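Local coordinates for putative exported protein (Bordetella pertussis Tohama I, PDB 2PFZ) that binds pyroglutamic acid as an extracytoplasmic solute receptor, probably delivering it to a tripartite ATP-independent periplasmic (TRAP) transporter, at residues L84-Q98 against A289-Q301. Numbering follows the deposited sequence.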
# COMPACT_ATOMS: atom_id res chain seq x y z
N LEU A 84 2.82 12.92 7.23
CA LEU A 84 2.91 13.82 6.10
C LEU A 84 1.52 13.97 5.48
O LEU A 84 1.11 15.09 5.17
CB LEU A 84 3.91 13.28 5.07
CG LEU A 84 4.05 14.10 3.79
CD1 LEU A 84 4.54 15.51 4.07
CD2 LEU A 84 4.98 13.34 2.88
N ALA A 85 0.79 12.84 5.31
CA ALA A 85 -0.55 12.86 4.76
C ALA A 85 -1.33 11.81 5.53
O ALA A 85 -1.14 10.61 5.35
CB ALA A 85 -0.56 12.56 3.22
N THR A 86 -2.18 12.28 6.44
CA THR A 86 -2.74 11.42 7.47
C THR A 86 -4.27 11.29 7.33
O THR A 86 -4.98 11.15 8.31
CB THR A 86 -2.39 11.99 8.87
OG1 THR A 86 -2.84 13.35 8.93
CG2 THR A 86 -0.87 11.94 9.12
N GLY A 87 -4.76 11.34 6.10
CA GLY A 87 -6.18 11.15 5.83
C GLY A 87 -6.36 10.90 4.35
O GLY A 87 -5.42 11.09 3.59
N TYR A 88 -7.57 10.50 3.95
CA TYR A 88 -7.85 10.19 2.54
C TYR A 88 -7.66 11.39 1.59
O TYR A 88 -7.10 11.24 0.50
CB TYR A 88 -9.23 9.56 2.38
CG TYR A 88 -9.24 8.08 2.72
CD1 TYR A 88 -8.80 7.13 1.79
CD2 TYR A 88 -9.64 7.62 3.99
CE1 TYR A 88 -8.79 5.76 2.08
CE2 TYR A 88 -9.64 6.23 4.29
CZ TYR A 88 -9.21 5.32 3.32
OH TYR A 88 -9.22 3.97 3.59
N ASP A 89 -8.12 12.57 1.98
CA ASP A 89 -7.96 13.74 1.12
C ASP A 89 -6.50 14.14 0.96
O ASP A 89 -6.01 14.40 -0.16
CB ASP A 89 -8.78 14.92 1.65
CG ASP A 89 -8.59 16.18 0.84
OD1 ASP A 89 -8.94 16.17 -0.35
OD2 ASP A 89 -8.07 17.17 1.40
N ALA A 90 -5.78 14.20 2.08
CA ALA A 90 -4.35 14.53 2.00
C ALA A 90 -3.62 13.46 1.21
O ALA A 90 -2.72 13.76 0.41
CB ALA A 90 -3.76 14.67 3.40
N SER A 91 -4.01 12.20 1.40
CA SER A 91 -3.38 11.10 0.67
C SER A 91 -3.62 11.22 -0.85
O SER A 91 -2.70 11.03 -1.64
CB SER A 91 -3.94 9.75 1.13
OG SER A 91 -3.38 8.68 0.36
N PHE A 92 -4.86 11.51 -1.24
CA PHE A 92 -5.13 11.72 -2.68
C PHE A 92 -4.33 12.91 -3.25
O PHE A 92 -3.79 12.88 -4.36
CB PHE A 92 -6.62 11.91 -2.95
CG PHE A 92 -6.96 11.76 -4.41
CD1 PHE A 92 -7.07 10.50 -4.97
CD2 PHE A 92 -7.11 12.88 -5.21
CE1 PHE A 92 -7.34 10.34 -6.32
CE2 PHE A 92 -7.39 12.74 -6.56
CZ PHE A 92 -7.51 11.47 -7.11
N LYS A 93 -4.25 13.99 -2.50
CA LYS A 93 -3.43 15.12 -2.94
C LYS A 93 -1.94 14.79 -3.01
O LYS A 93 -1.24 15.23 -3.94
CB LYS A 93 -3.70 16.32 -2.05
CG LYS A 93 -5.12 16.81 -2.25
CD LYS A 93 -5.55 17.89 -1.31
CE LYS A 93 -6.83 18.53 -1.91
NZ LYS A 93 -7.88 18.87 -0.93
N LEU A 94 -1.45 14.00 -2.06
CA LEU A 94 -0.05 13.56 -2.11
C LEU A 94 0.17 12.74 -3.36
O LEU A 94 1.16 12.91 -4.05
CB LEU A 94 0.33 12.74 -0.87
CG LEU A 94 1.82 12.32 -0.78
CD1 LEU A 94 2.76 13.56 -0.77
CD2 LEU A 94 2.02 11.46 0.48
N TYR A 95 -0.76 11.84 -3.62
CA TYR A 95 -0.74 11.03 -4.84
C TYR A 95 -0.65 11.89 -6.10
O TYR A 95 0.19 11.64 -6.97
CB TYR A 95 -2.00 10.15 -4.87
CG TYR A 95 -2.28 9.41 -6.19
CD1 TYR A 95 -1.24 8.97 -7.03
CD2 TYR A 95 -3.60 9.11 -6.55
CE1 TYR A 95 -1.52 8.27 -8.23
CE2 TYR A 95 -3.88 8.41 -7.76
CZ TYR A 95 -2.85 8.01 -8.57
OH TYR A 95 -3.16 7.29 -9.72
N GLN A 96 -1.54 12.87 -6.23
CA GLN A 96 -1.55 13.74 -7.41
C GLN A 96 -0.23 14.47 -7.62
O GLN A 96 0.24 14.59 -8.75
CB GLN A 96 -2.73 14.72 -7.34
CG GLN A 96 -4.11 14.04 -7.44
CD GLN A 96 -4.24 13.08 -8.62
OE1 GLN A 96 -4.30 11.86 -8.44
NE2 GLN A 96 -4.31 13.61 -9.81
N ALA A 97 0.38 14.92 -6.52
CA ALA A 97 1.72 15.52 -6.52
C ALA A 97 2.82 14.51 -6.99
O ALA A 97 3.75 14.86 -7.76
CB ALA A 97 2.03 16.02 -5.13
N GLN A 98 2.68 13.27 -6.54
CA GLN A 98 3.67 12.21 -6.83
C GLN A 98 3.55 11.64 -8.24
O GLN A 98 4.53 11.19 -8.83
CB GLN A 98 3.42 11.05 -5.85
CG GLN A 98 4.32 9.84 -5.96
CD GLN A 98 3.84 8.69 -5.06
OE1 GLN A 98 2.64 8.54 -4.82
NE2 GLN A 98 4.78 7.87 -4.56
N ALA A 289 16.33 17.40 -6.11
CA ALA A 289 15.37 18.34 -6.67
C ALA A 289 13.97 17.76 -6.92
O ALA A 289 12.97 18.45 -6.71
CB ALA A 289 15.94 19.05 -7.90
N ASP A 290 13.89 16.50 -7.36
CA ASP A 290 12.58 15.86 -7.61
C ASP A 290 11.76 15.74 -6.33
O ASP A 290 10.54 15.92 -6.34
CB ASP A 290 12.73 14.46 -8.20
CG ASP A 290 13.26 14.46 -9.62
OD1 ASP A 290 13.49 15.56 -10.22
OD2 ASP A 290 13.47 13.34 -10.11
N GLY A 291 12.45 15.45 -5.23
CA GLY A 291 11.79 15.36 -3.93
C GLY A 291 11.17 16.70 -3.52
O GLY A 291 10.01 16.75 -3.14
N GLN A 292 11.95 17.77 -3.63
CA GLN A 292 11.46 19.11 -3.39
C GLN A 292 10.27 19.48 -4.27
O GLN A 292 9.31 20.05 -3.80
CB GLN A 292 12.56 20.16 -3.56
CG GLN A 292 12.30 21.50 -2.80
CD GLN A 292 11.93 21.29 -1.33
OE1 GLN A 292 12.74 20.80 -0.54
NE2 GLN A 292 10.71 21.68 -0.96
N ALA A 293 10.33 19.15 -5.56
CA ALA A 293 9.23 19.46 -6.46
C ALA A 293 7.96 18.75 -6.02
O ALA A 293 6.89 19.36 -6.02
CB ALA A 293 9.57 19.10 -7.90
N MET A 294 8.08 17.48 -5.64
CA MET A 294 6.91 16.71 -5.20
C MET A 294 6.33 17.33 -3.95
O MET A 294 5.13 17.55 -3.85
CB MET A 294 7.28 15.25 -4.95
CG MET A 294 7.38 14.43 -6.24
SD MET A 294 7.77 12.70 -6.01
CE MET A 294 9.53 12.71 -6.36
N ILE A 295 7.19 17.64 -3.00
CA ILE A 295 6.70 18.17 -1.73
C ILE A 295 6.07 19.56 -1.93
O ILE A 295 5.04 19.86 -1.32
CB ILE A 295 7.80 18.07 -0.63
CG1 ILE A 295 7.22 17.52 0.68
CG2 ILE A 295 8.57 19.36 -0.49
CD1 ILE A 295 6.85 16.00 0.59
N ASP A 296 6.66 20.39 -2.80
CA ASP A 296 6.07 21.68 -3.12
C ASP A 296 4.70 21.53 -3.76
O ASP A 296 3.76 22.21 -3.33
CB ASP A 296 6.99 22.54 -4.00
CG ASP A 296 8.25 23.03 -3.25
OD1 ASP A 296 8.35 22.89 -2.01
OD2 ASP A 296 9.14 23.58 -3.92
N ALA A 297 4.57 20.63 -4.74
CA ALA A 297 3.27 20.40 -5.39
C ALA A 297 2.23 19.89 -4.40
O ALA A 297 1.07 20.26 -4.49
CB ALA A 297 3.39 19.43 -6.58
N TYR A 298 2.65 19.04 -3.46
CA TYR A 298 1.73 18.53 -2.45
C TYR A 298 1.24 19.66 -1.53
O TYR A 298 0.07 19.72 -1.14
CB TYR A 298 2.42 17.45 -1.63
CG TYR A 298 1.68 17.03 -0.38
CD1 TYR A 298 0.39 16.50 -0.46
CD2 TYR A 298 2.26 17.16 0.88
CE1 TYR A 298 -0.31 16.12 0.68
CE2 TYR A 298 1.57 16.77 2.03
CZ TYR A 298 0.29 16.25 1.92
OH TYR A 298 -0.42 15.85 3.03
N ARG A 299 2.18 20.54 -1.18
CA ARG A 299 1.89 21.62 -0.25
C ARG A 299 1.06 22.72 -0.90
O ARG A 299 0.48 23.53 -0.18
CB ARG A 299 3.17 22.17 0.38
CG ARG A 299 3.82 21.20 1.33
CD ARG A 299 5.09 21.74 1.96
NE ARG A 299 5.60 20.75 2.90
CZ ARG A 299 6.87 20.63 3.28
NH1 ARG A 299 7.81 21.47 2.82
NH2 ARG A 299 7.19 19.67 4.14
N LYS A 300 1.01 22.73 -2.23
CA LYS A 300 0.20 23.68 -3.00
C LYS A 300 -1.24 23.25 -3.16
O LYS A 300 -2.09 24.02 -3.57
CB LYS A 300 0.75 23.84 -4.42
CG LYS A 300 1.98 24.71 -4.60
CD LYS A 300 2.45 24.47 -6.04
CE LYS A 300 3.49 25.46 -6.55
NZ LYS A 300 3.60 25.25 -8.02
N GLN A 301 -1.54 21.99 -2.87
CA GLN A 301 -2.91 21.54 -3.08
C GLN A 301 -3.84 21.86 -1.92
O GLN A 301 -3.41 22.01 -0.77
CB GLN A 301 -2.93 20.06 -3.41
CG GLN A 301 -2.27 19.84 -4.74
CD GLN A 301 -2.26 18.42 -5.12
OE1 GLN A 301 -1.30 17.72 -4.82
NE2 GLN A 301 -3.33 17.97 -5.76
OXT GLN A 301 -5.04 21.99 -2.13
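Y298 enters a knobs-into-holes site on helix 88-107 formed by A90, K93, L94 and A97, packing the C-terminal helix 289-299 against helix 88-107 within the periplasmic binding protein fold of this DctP-family receptor. The short helix axes come within 8.2 Å at 138° between their N-to-C directions, and the small side chain of A97 is consistent with so close an approach: its CB lies 3.5 Å from Y298 N and also touches CB of A297.

From its CB, which rests on CB of A97, the side chain runs along helix 88-107 toward its N-terminal end, with CG anti to the backbone N (chi1 169°). CG meets CD1 of L94, a methyl that sits over one ring face in a CH-pi contact, 3.9 Å from the centroid. CD1 of the ring lies against CA of L94, and CE1 passes 3.4 Å from A90 O near the ring plane; that carbonyl already accepts the helical bond from L94 N. Across the ring from CE1, CE2 meets L84 CD1 at 3.8 Å, while the second methyl of L84, CD2, reaches CD1 of I295. At the tip, the hydroxyl donates to the backbone carbonyl of the loop before the helix, with Y298 OH 2.7 Å from L84 O, tying that loop to the C-terminal helix.

Beyond this site, M294 SD lies near CA of Q98 and its side chain also packs on F101. The amide of Q98 turns to V75 and K207, and its side chain remains about 14 Å from the bound pyroglutamic acid. Where Q301 ends the chain, its side chain and that of K93 run past each other in opposite directions; K93 NZ forms a salt bridge with D89 OD2 of its own helix, 2.9 Å, through the syn lone pair of that oxygen.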